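Local structure of inactive glucansucrase (Lactobacillus reuteri, 5JBD) at residues M84-I97 with T126-I140. The protein is an inactive glucansucrase of glycoside hydrolase family 70, a multidomain protein built around a TIM-type barrel, with a calcium ion bound in the model. Sequence-based numbering, arbitrary orientation.
Sequences MYIWPSKDVQAQFI and TTVLANMAQNLRYVI
Ile97 and Leu129 interlock as reciprocal knobs into holes where helices 90-97 and 126-140 cross at 39°, their axes 10.3 Å apart, in a helical part of the chain, with the centre of the contact about 46 Å from the centre of the chain. Ile97 sits among Leu129, Met132, Ala133 and Leu136, its CD1 lying 3.7 Å from Leu129 O; Leu129 in turn fills the hole between Lys90, Gln93, Ala94 and Ile97. Toward the C-terminal end of segment 126-140, Phe96 CE2 meets Leu136 CD2 at 3.6 Å, and Met84 and Ile140 reach tip to tip, with Met84 CE 3.6 Å from Ile140 CG2. Leu153 of helix 151-162 touches both of the latter side chains.

Ahead of helix 90-97, Arg137 packs on Met84 and Tyr85. A bend at chi3 (-73°) accompanies a CH-pi contact, Arg137 CD 3.6 Å from the Tyr85 ring centroid, with the guanidinium beside the CD1-CE1 rim, the planes 16° apart. Arg137 NH1 donates in the guanidinium plane to a lone pair of Met84 O (2.9 Å), and a water links NH1 to Tyr85 O. Behind this first shell, Gln134 OE1, itself bonded to Asn36 ND2, helps Met84 O set the guanidinium rotation by accepting from Arg137 NH2 at 3.0 Å, the donor standing well above the amide carbonyl plane.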
ATOM      1  N   MET A  84     -16.090 -26.273  25.869  1.00 34.25           N
ATOM      2  CA  MET A  84     -17.004 -27.203  26.557  1.00 35.44           C
ATOM      3  C   MET A  84     -16.605 -27.482  28.013  1.00 35.80           C
ATOM      4  O   MET A  84     -17.452 -27.952  28.794  1.00 35.69           O
ATOM      5  CB  MET A  84     -17.049 -28.562  25.838  1.00 35.74           C
ATOM      6  CG  MET A  84     -17.942 -28.597  24.625  1.00 35.78           C
ATOM      7  SD  MET A  84     -17.701 -30.123  23.714  1.00 34.68           S
ATOM      8  CE  MET A  84     -18.463 -31.329  24.801  1.00 35.66           C
ATOM      9  N   TYR A  85     -15.321 -27.264  28.337  1.00 35.04           N
ATOM     10  CA  TYR A  85     -14.726 -27.638  29.633  1.00 35.26           C
ATOM     11  C   TYR A  85     -14.141 -26.485  30.453  1.00 36.12           C
ATOM     12  O   TYR A  85     -14.122 -26.579  31.682  1.00 36.20           O
ATOM     13  CB  TYR A  85     -13.593 -28.647  29.413  1.00 35.15           C
ATOM     14  CG  TYR A  85     -14.016 -29.945  28.760  1.00 34.77           C
ATOM     15  CD1 TYR A  85     -14.431 -31.039  29.516  1.00 35.33           C
ATOM     16  CD2 TYR A  85     -13.969 -30.089  27.378  1.00 34.18           C
ATOM     17  CE1 TYR A  85     -14.794 -32.233  28.904  1.00 35.59           C
ATOM     18  CE2 TYR A  85     -14.337 -31.279  26.755  1.00 34.34           C
ATOM     19  CZ  TYR A  85     -14.744 -32.348  27.521  1.00 34.58           C
ATOM     20  OH  TYR A  85     -15.132 -33.528  26.919  1.00 34.88           O
ATOM     21  N   ILE A  86     -13.610 -25.441  29.794  1.00 34.78           N
ATOM     22  CA  ILE A  86     -12.966 -24.313  30.478  1.00 35.34           C
ATOM     23  C   ILE A  86     -13.429 -22.969  29.930  1.00 36.03           C
ATOM     24  O   ILE A  86     -13.797 -22.854  28.755  1.00 35.03           O
ATOM     25  CB  ILE A  86     -11.419 -24.377  30.402  1.00 35.08           C
ATOM     26  CG1 ILE A  86     -10.910 -24.349  28.954  1.00 33.99           C
ATOM     27  CG2 ILE A  86     -10.909 -25.630  31.095  1.00 35.39           C
ATOM     28  CD1 ILE A  86      -9.412 -24.179  28.845  1.00 33.78           C
ATOM     29  N   TRP A  87     -13.397 -21.953  30.797  1.00 38.61           N
ATOM     30  CA  TRP A  87     -13.850 -20.588  30.475  1.00 38.36           C
ATOM     31  C   TRP A  87     -12.981 -19.571  31.221  1.00 40.00           C
ATOM     32  O   TRP A  87     -12.433 -19.890  32.274  1.00 40.90           O
ATOM     33  CB  TRP A  87     -15.321 -20.396  30.864  1.00 38.95           C
ATOM     34  CG  TRP A  87     -16.192 -21.471  30.306  1.00 38.80           C
ATOM     35  CD1 TRP A  87     -16.816 -21.463  29.106  1.00 38.68           C
ATOM     36  CD2 TRP A  87     -16.488 -22.734  30.907  1.00 39.65           C
ATOM     37  NE1 TRP A  87     -17.501 -22.630  28.918  1.00 38.70           N
ATOM     38  CE2 TRP A  87     -17.318 -23.434  30.010  1.00 39.75           C
ATOM     39  CE3 TRP A  87     -16.131 -23.340  32.113  1.00 40.25           C
ATOM     40  CZ2 TRP A  87     -17.800 -24.719  30.275  1.00 40.97           C
ATOM     41  CZ3 TRP A  87     -16.615 -24.619  32.389  1.00 41.66           C
ATOM     42  CH2 TRP A  87     -17.446 -25.295  31.471  1.00 42.19           C
ATOM     43  N   PRO A  88     -12.838 -18.350  30.669  1.00 40.74           N
ATOM     44  CA  PRO A  88     -12.107 -17.294  31.384  1.00 41.27           C
ATOM     45  C   PRO A  88     -12.764 -16.826  32.686  1.00 42.86           C
ATOM     46  O   PRO A  88     -12.072 -16.254  33.528  1.00 43.45           O
ATOM     47  CB  PRO A  88     -12.049 -16.143  30.374  1.00 41.48           C
ATOM     48  CG  PRO A  88     -13.135 -16.415  29.390  1.00 40.98           C
ATOM     49  CD  PRO A  88     -13.320 -17.903  29.350  1.00 40.27           C
ATOM     50  N   SER A  89     -14.068 -17.061  32.848  1.00 44.03           N
ATOM     51  CA  SER A  89     -14.789 -16.650  34.058  1.00 46.05           C
ATOM     52  C   SER A  89     -16.112 -17.377  34.218  1.00 47.42           C
ATOM     53  O   SER A  89     -16.603 -18.013  33.278  1.00 47.16           O
ATOM     54  CB  SER A  89     -15.074 -15.143  33.995  1.00 46.68           C
ATOM     55  OG  SER A  89     -15.953 -14.848  32.916  1.00 45.43           O
ATOM     56  N   LYS A  90     -16.682 -17.280  35.418  1.00 50.07           N
ATOM     57  CA  LYS A  90     -18.041 -17.776  35.695  1.00 53.19           C
ATOM     58  C   LYS A  90     -19.072 -17.127  34.759  1.00 51.57           C
ATOM     59  O   LYS A  90     -20.006 -17.791  34.282  1.00 50.72           O
ATOM     60  CB  LYS A  90     -18.440 -17.497  37.150  1.00 56.28           C
ATOM     61  CG  LYS A  90     -18.014 -18.550  38.160  1.00 59.68           C
ATOM     62  CD  LYS A  90     -18.519 -18.206  39.545  1.00 64.59           C
ATOM     63  CE  LYS A  90     -17.504 -18.527  40.689  1.00 68.05           C
ATOM     64  NZ  LYS A  90     -16.840 -19.858  40.594  1.00 69.96           N
ATOM     65  N   ASP A  91     -18.884 -15.834  34.509  1.00 49.45           N
ATOM     66  CA  ASP A  91     -19.729 -15.062  33.596  1.00 49.14           C
ATOM     67  C   ASP A  91     -19.837 -15.759  32.227  1.00 45.26           C
ATOM     68  O   ASP A  91     -20.933 -16.042  31.754  1.00 44.23           O
ATOM     69  CB  ASP A  91     -19.154 -13.632  33.458  1.00 49.74           C
ATOM     70  CG  ASP A  91     -19.988 -12.717  32.552  1.00 50.53           C
ATOM     71  OD1 ASP A  91     -21.211 -12.931  32.395  1.00 51.03           O
ATOM     72  OD2 ASP A  91     -19.400 -11.758  32.010  1.00 53.10           O
ATOM     73  N   VAL A  92     -18.686 -16.055  31.633  1.00 44.21           N
ATOM     74  CA  VAL A  92     -18.616 -16.644  30.288  1.00 42.63           C
ATOM     75  C   VAL A  92     -19.097 -18.102  30.295  1.00 42.85           C
ATOM     76  O   VAL A  92     -19.726 -18.551  29.340  1.00 42.86           O
ATOM     77  CB  VAL A  92     -17.190 -16.495  29.678  1.00 41.86           C
ATOM     78  CG1 VAL A  92     -17.081 -17.179  28.313  1.00 40.78           C
ATOM     79  CG2 VAL A  92     -16.826 -15.013  29.551  1.00 41.94           C
ATOM     80  N   GLN A  93     -18.835 -18.821  31.385  1.00 42.34           N
ATOM     81  CA  GLN A  93     -19.360 -20.169  31.564  1.00 42.67           C
ATOM     82  C   GLN A  93     -20.885 -20.163  31.493  1.00 42.49           C
ATOM     83  O   GLN A  93     -21.489 -20.970  30.775  1.00 41.75           O
ATOM     84  CB  GLN A  93     -18.881 -20.760  32.901  1.00 43.24           C
ATOM     85  CG  GLN A  93     -19.344 -22.190  33.193  1.00 44.40           C
ATOM     86  CD  GLN A  93     -18.904 -22.693  34.557  1.00 44.61           C
ATOM     87  OE1 GLN A  93     -18.521 -21.914  35.410  1.00 46.09           O
ATOM     88  NE2 GLN A  93     -18.963 -24.003  34.762  1.00 46.41           N
ATOM     89  N   ALA A  94     -21.505 -19.259  32.245  1.00 43.75           N
ATOM     90  CA  ALA A  94     -22.964 -19.141  32.244  1.00 43.66           C
ATOM     91  C   ALA A  94     -23.458 -18.727  30.860  1.00 42.98           C
ATOM     92  O   ALA A  94     -24.468 -19.255  30.397  1.00 43.02           O
ATOM     93  CB  ALA A  94     -23.438 -18.169  33.316  1.00 45.08           C
ATOM     94  N   GLN A  95     -22.723 -17.840  30.180  1.00 41.76           N
ATOM     95  CA  GLN A  95     -23.052 -17.478  28.791  1.00 41.18           C
ATOM     96  C   GLN A  95     -22.978 -18.660  27.830  1.00 40.39           C
ATOM     97  O   GLN A  95     -23.854 -18.824  26.977  1.00 39.75           O
ATOM     98  CB  GLN A  95     -22.146 -16.379  28.250  1.00 40.82           C
ATOM     99  CG  GLN A  95     -22.357 -14.982  28.819  1.00 41.21           C
ATOM    100  CD  GLN A  95     -21.342 -14.013  28.246  1.00 41.04           C
ATOM    101  OE1 GLN A  95     -21.249 -13.854  27.034  1.00 39.82           O
ATOM    102  NE2 GLN A  95     -20.550 -13.391  29.113  1.00 41.94           N
ATOM    103  N   PHE A  96     -21.944 -19.490  27.979  1.00 40.08           N
ATOM    104  CA  PHE A  96     -21.806 -20.699  27.160  1.00 38.63           C
ATOM    105  C   PHE A  96     -23.013 -21.615  27.313  1.00 39.86           C
ATOM    106  O   PHE A  96     -23.578 -22.078  26.320  1.00 39.08           O
ATOM    107  CB  PHE A  96     -20.523 -21.452  27.512  1.00 38.00           C
ATOM    108  CG  PHE A  96     -20.334 -22.718  26.734  1.00 37.47           C
ATOM    109  CD1 PHE A  96     -19.800 -22.682  25.447  1.00 36.85           C
ATOM    110  CD2 PHE A  96     -20.669 -23.946  27.281  1.00 37.59           C
ATOM    111  CE1 PHE A  96     -19.617 -23.843  24.721  1.00 35.96           C
ATOM    112  CE2 PHE A  96     -20.498 -25.118  26.554  1.00 37.23           C
ATOM    113  CZ  PHE A  96     -19.968 -25.065  25.273  1.00 36.55           C
ATOM    114  N   ILE A  97     -23.412 -21.854  28.557  1.00 41.93           N
ATOM    115  CA  ILE A  97     -24.550 -22.728  28.869  1.00 43.64           C
ATOM    116  C   ILE A  97     -25.840 -22.184  28.245  1.00 44.25           C
ATOM    117  O   ILE A  97     -26.545 -22.911  27.530  1.00 44.82           O
ATOM    118  CB  ILE A  97     -24.691 -22.952  30.405  1.00 44.44           C
ATOM    119  CG1 ILE A  97     -23.491 -23.763  30.930  1.00 44.39           C
ATOM    120  CG2 ILE A  97     -25.992 -23.681  30.749  1.00 45.81           C
ATOM    121  CD1 ILE A  97     -23.286 -23.701  32.435  1.00 45.27           C
ATOM    122  N   THR A 126     -21.621 -22.082  42.263  1.00 69.53           N
ATOM    123  CA  THR A 126     -20.559 -22.717  41.477  1.00 67.30           C
ATOM    124  C   THR A 126     -20.835 -24.181  41.153  1.00 67.17           C
ATOM    125  O   THR A 126     -20.645 -24.599  40.008  1.00 66.36           O
ATOM    126  CB  THR A 126     -19.196 -22.597  42.192  1.00 67.47           C
ATOM    127  OG1 THR A 126     -18.903 -21.215  42.402  1.00 70.48           O
ATOM    128  CG2 THR A 126     -18.069 -23.235  41.369  1.00 68.05           C
ATOM    129  N   THR A 127     -21.291 -24.952  42.138  1.00 66.11           N
ATOM    130  CA  THR A 127     -21.596 -26.365  41.906  1.00 65.86           C
ATOM    131  C   THR A 127     -22.797 -26.557  40.957  1.00 64.39           C
ATOM    132  O   THR A 127     -22.827 -27.528  40.203  1.00 62.14           O
ATOM    133  CB  THR A 127     -21.802 -27.155  43.222  1.00 67.27           C
ATOM    134  OG1 THR A 127     -22.811 -26.529  44.014  1.00 66.84           O
ATOM    135  CG2 THR A 127     -20.501 -27.223  44.025  1.00 67.24           C
ATOM    136  N   VAL A 128     -23.752 -25.623  40.967  1.00 64.34           N
ATOM    137  CA  VAL A 128     -24.874 -25.641  40.010  1.00 64.72           C
ATOM    138  C   VAL A 128     -24.379 -25.420  38.567  1.00 61.90           C
ATOM    139  O   VAL A 128     -24.782 -26.155  37.661  1.00 62.33           O
ATOM    140  CB  VAL A 128     -25.972 -24.601  40.371  1.00 65.74           C
ATOM    141  CG1 VAL A 128     -27.009 -24.453  39.251  1.00 64.84           C
ATOM    142  CG2 VAL A 128     -26.648 -24.987  41.681  1.00 67.49           C
ATOM    143  N   LEU A 129     -23.525 -24.415  38.358  1.00 59.13           N
ATOM    144  CA  LEU A 129     -22.939 -24.165  37.024  1.00 58.13           C
ATOM    145  C   LEU A 129     -22.121 -25.360  36.533  1.00 55.55           C
ATOM    146  O   LEU A 129     -22.204 -25.726  35.362  1.00 54.32           O
ATOM    147  CB  LEU A 129     -22.051 -22.912  37.002  1.00 57.19           C
ATOM    148  CG  LEU A 129     -22.708 -21.535  37.063  1.00 59.18           C
ATOM    149  CD1 LEU A 129     -21.631 -20.462  37.012  1.00 59.24           C
ATOM    150  CD2 LEU A 129     -23.714 -21.332  35.939  1.00 59.85           C
ATOM    151  N   ALA A 130     -21.331 -25.958  37.425  1.00 54.71           N
ATOM    152  CA  ALA A 130     -20.505 -27.114  37.070  1.00 53.05           C
ATOM    153  C   ALA A 130     -21.389 -28.276  36.640  1.00 54.16           C
ATOM    154  O   ALA A 130     -21.135 -28.919  35.626  1.00 53.81           O
ATOM    155  CB  ALA A 130     -19.617 -27.517  38.241  1.00 53.28           C
ATOM    156  N   ASN A 131     -22.440 -28.525  37.418  1.00 54.76           N
ATOM    157  CA  ASN A 131     -23.406 -29.572  37.122  1.00 56.07           C
ATOM    158  C   ASN A 131     -24.141 -29.344  35.798  1.00 53.54           C
ATOM    159  O   ASN A 131     -24.277 -30.286  35.013  1.00 53.50           O
ATOM    160  CB  ASN A 131     -24.387 -29.719  38.289  1.00 59.20           C
ATOM    161  CG  ASN A 131     -25.312 -30.900  38.142  1.00 62.94           C
ATOM    162  OD1 ASN A 131     -26.491 -30.745  37.811  1.00 64.27           O
ATOM    163  ND2 ASN A 131     -24.794 -32.089  38.401  1.00 66.02           N
ATOM    164  N   MET A 132     -24.590 -28.115  35.545  1.00 51.08           N
ATOM    165  CA  MET A 132     -25.194 -27.778  34.249  1.00 50.80           C
ATOM    166  C   MET A 132     -24.195 -27.964  33.096  1.00 47.70           C
ATOM    167  O   MET A 132     -24.554 -28.504  32.053  1.00 45.38           O
ATOM    168  CB  MET A 132     -25.742 -26.348  34.236  1.00 53.26           C
ATOM    169  CG  MET A 132     -26.955 -26.155  35.127  1.00 56.13           C
ATOM    170  SD  MET A 132     -27.518 -24.442  35.119  1.00 60.87           S
ATOM    171  CE  MET A 132     -29.250 -24.608  35.559  1.00 62.83           C
ATOM    172  N   ALA A 133     -22.944 -27.540  33.296  1.00 46.22           N
ATOM    173  CA  ALA A 133     -21.902 -27.716  32.275  1.00 44.24           C
ATOM    174  C   ALA A 133     -21.612 -29.199  31.975  1.00 43.00           C
ATOM    175  O   ALA A 133     -21.435 -29.563  30.818  1.00 41.61           O
ATOM    176  CB  ALA A 133     -20.623 -26.994  32.673  1.00 44.37           C
ATOM    177  N   GLN A 134     -21.570 -30.040  33.010  1.00 42.32           N
ATOM    178  CA  GLN A 134     -21.357 -31.476  32.823  1.00 42.62           C
ATOM    179  C   GLN A 134     -22.527 -32.112  32.057  1.00 42.14           C
ATOM    180  O   GLN A 134     -22.327 -32.907  31.126  1.00 40.80           O
ATOM    181  CB  GLN A 134     -21.155 -32.194  34.171  1.00 43.48           C
ATOM    182  CG  GLN A 134     -20.871 -33.697  34.065  1.00 43.75           C
ATOM    183  CD  GLN A 134     -19.722 -34.026  33.105  1.00 42.34           C
ATOM    184  OE1 GLN A 134     -18.547 -34.000  33.480  1.00 42.16           O
ATOM    185  NE2 GLN A 134     -20.068 -34.355  31.873  1.00 42.46           N
ATOM    186  N   ASN A 135     -23.736 -31.747  32.459  1.00 43.07           N
ATOM    187  CA  ASN A 135     -24.953 -32.200  31.783  1.00 44.59           C
ATOM    188  C   ASN A 135     -25.026 -31.708  30.333  1.00 43.82           C
ATOM    189  O   ASN A 135     -25.459 -32.457  29.456  1.00 44.66           O
ATOM    190  CB  ASN A 135     -26.204 -31.799  32.592  1.00 46.02           C
ATOM    191  CG  ASN A 135     -26.444 -32.732  33.781  1.00 47.31           C
ATOM    192  OD1 ASN A 135     -26.152 -33.916  33.724  1.00 47.45           O
ATOM    193  ND2 ASN A 135     -26.988 -32.196  34.845  1.00 48.59           N
ATOM    194  N   LEU A 136     -24.583 -30.479  30.084  1.00 42.36           N
ATOM    195  CA  LEU A 136     -24.518 -29.965  28.722  1.00 41.93           C
ATOM    196  C   LEU A 136     -23.525 -30.754  27.856  1.00 40.43           C
ATOM    197  O   LEU A 136     -23.806 -31.025  26.696  1.00 40.34           O
ATOM    198  CB  LEU A 136     -24.162 -28.482  28.711  1.00 41.44           C
ATOM    199  CG  LEU A 136     -24.061 -27.808  27.329  1.00 40.52           C
ATOM    200  CD1 LEU A 136     -25.333 -27.971  26.502  1.00 40.73           C
ATOM    201  CD2 LEU A 136     -23.721 -26.351  27.514  1.00 40.10           C
ATOM    202  N   ARG A 137     -22.386 -31.146  28.419  1.00 40.23           N
ATOM    203  CA  ARG A 137     -21.451 -31.992  27.682  1.00 39.11           C
ATOM    204  C   ARG A 137     -22.107 -33.308  27.209  1.00 39.81           C
ATOM    205  O   ARG A 137     -21.905 -33.712  26.061  1.00 38.01           O
ATOM    206  CB  ARG A 137     -20.172 -32.245  28.475  1.00 38.89           C
ATOM    207  CG  ARG A 137     -19.285 -31.013  28.574  1.00 38.16           C
ATOM    208  CD  ARG A 137     -17.892 -31.370  29.062  1.00 38.25           C
ATOM    209  NE  ARG A 137     -17.850 -31.701  30.494  1.00 39.06           N
ATOM    210  CZ  ARG A 137     -17.760 -30.802  31.483  1.00 38.94           C
ATOM    211  NH1 ARG A 137     -17.673 -29.498  31.244  1.00 38.46           N
ATOM    212  NH2 ARG A 137     -17.737 -31.219  32.741  1.00 39.77           N
ATOM    213  N   TYR A 138     -22.922 -33.930  28.067  1.00 40.18           N
ATOM    214  CA  TYR A 138     -23.677 -35.141  27.696  1.00 41.58           C
ATOM    215  C   TYR A 138     -24.640 -34.846  26.528  1.00 40.85           C
ATOM    216  O   TYR A 138     -24.728 -35.616  25.575  1.00 40.17           O
ATOM    217  CB  TYR A 138     -24.451 -35.730  28.903  1.00 42.80           C
ATOM    218  CG  TYR A 138     -23.613 -36.080  30.125  1.00 44.50           C
ATOM    219  CD1 TYR A 138     -22.309 -36.585  30.006  1.00 44.47           C
ATOM    220  CD2 TYR A 138     -24.129 -35.919  31.418  1.00 46.50           C
ATOM    221  CE1 TYR A 138     -21.547 -36.903  31.123  1.00 45.32           C
ATOM    222  CE2 TYR A 138     -23.365 -36.231  32.545  1.00 47.02           C
ATOM    223  CZ  TYR A 138     -22.076 -36.717  32.389  1.00 46.47           C
ATOM    224  OH  TYR A 138     -21.300 -37.004  33.484  1.00 47.67           O
ATOM    225  N   VAL A 139     -25.316 -33.699  26.598  1.00 41.19           N
ATOM    226  CA  VAL A 139     -26.252 -33.272  25.545  1.00 41.02           C
ATOM    227  C   VAL A 139     -25.492 -32.938  24.252  1.00 39.35           C
ATOM    228  O   VAL A 139     -25.939 -33.294  23.174  1.00 40.05           O
ATOM    229  CB  VAL A 139     -27.151 -32.100  26.023  1.00 41.51           C
ATOM    230  CG1 VAL A 139     -28.012 -31.548  24.887  1.00 41.23           C
ATOM    231  CG2 VAL A 139     -28.036 -32.558  27.189  1.00 42.76           C
ATOM    232  N   ILE A 140     -24.320 -32.323  24.377  1.00 38.37           N
ATOM    233  CA  ILE A 140     -23.442 -32.076  23.218  1.00 36.77           C
ATOM    234  C   ILE A 140     -23.007 -33.408  22.565  1.00 36.83           C
ATOM    235  O   ILE A 140     -23.011 -33.519  21.337  1.00 36.14           O
ATOM    236  CB  ILE A 140     -22.226 -31.201  23.591  1.00 35.46           C
ATOM    237  CG1 ILE A 140     -22.685 -29.762  23.834  1.00 35.20           C
ATOM    238  CG2 ILE A 140     -21.169 -31.188  22.481  1.00 34.60           C
ATOM    239  CD1 ILE A 140     -21.625 -28.856  24.413  1.00 34.37           C
TER
HETATM  240  O   HOH W   1     -15.956 -28.021  33.320  1.00 30.01           O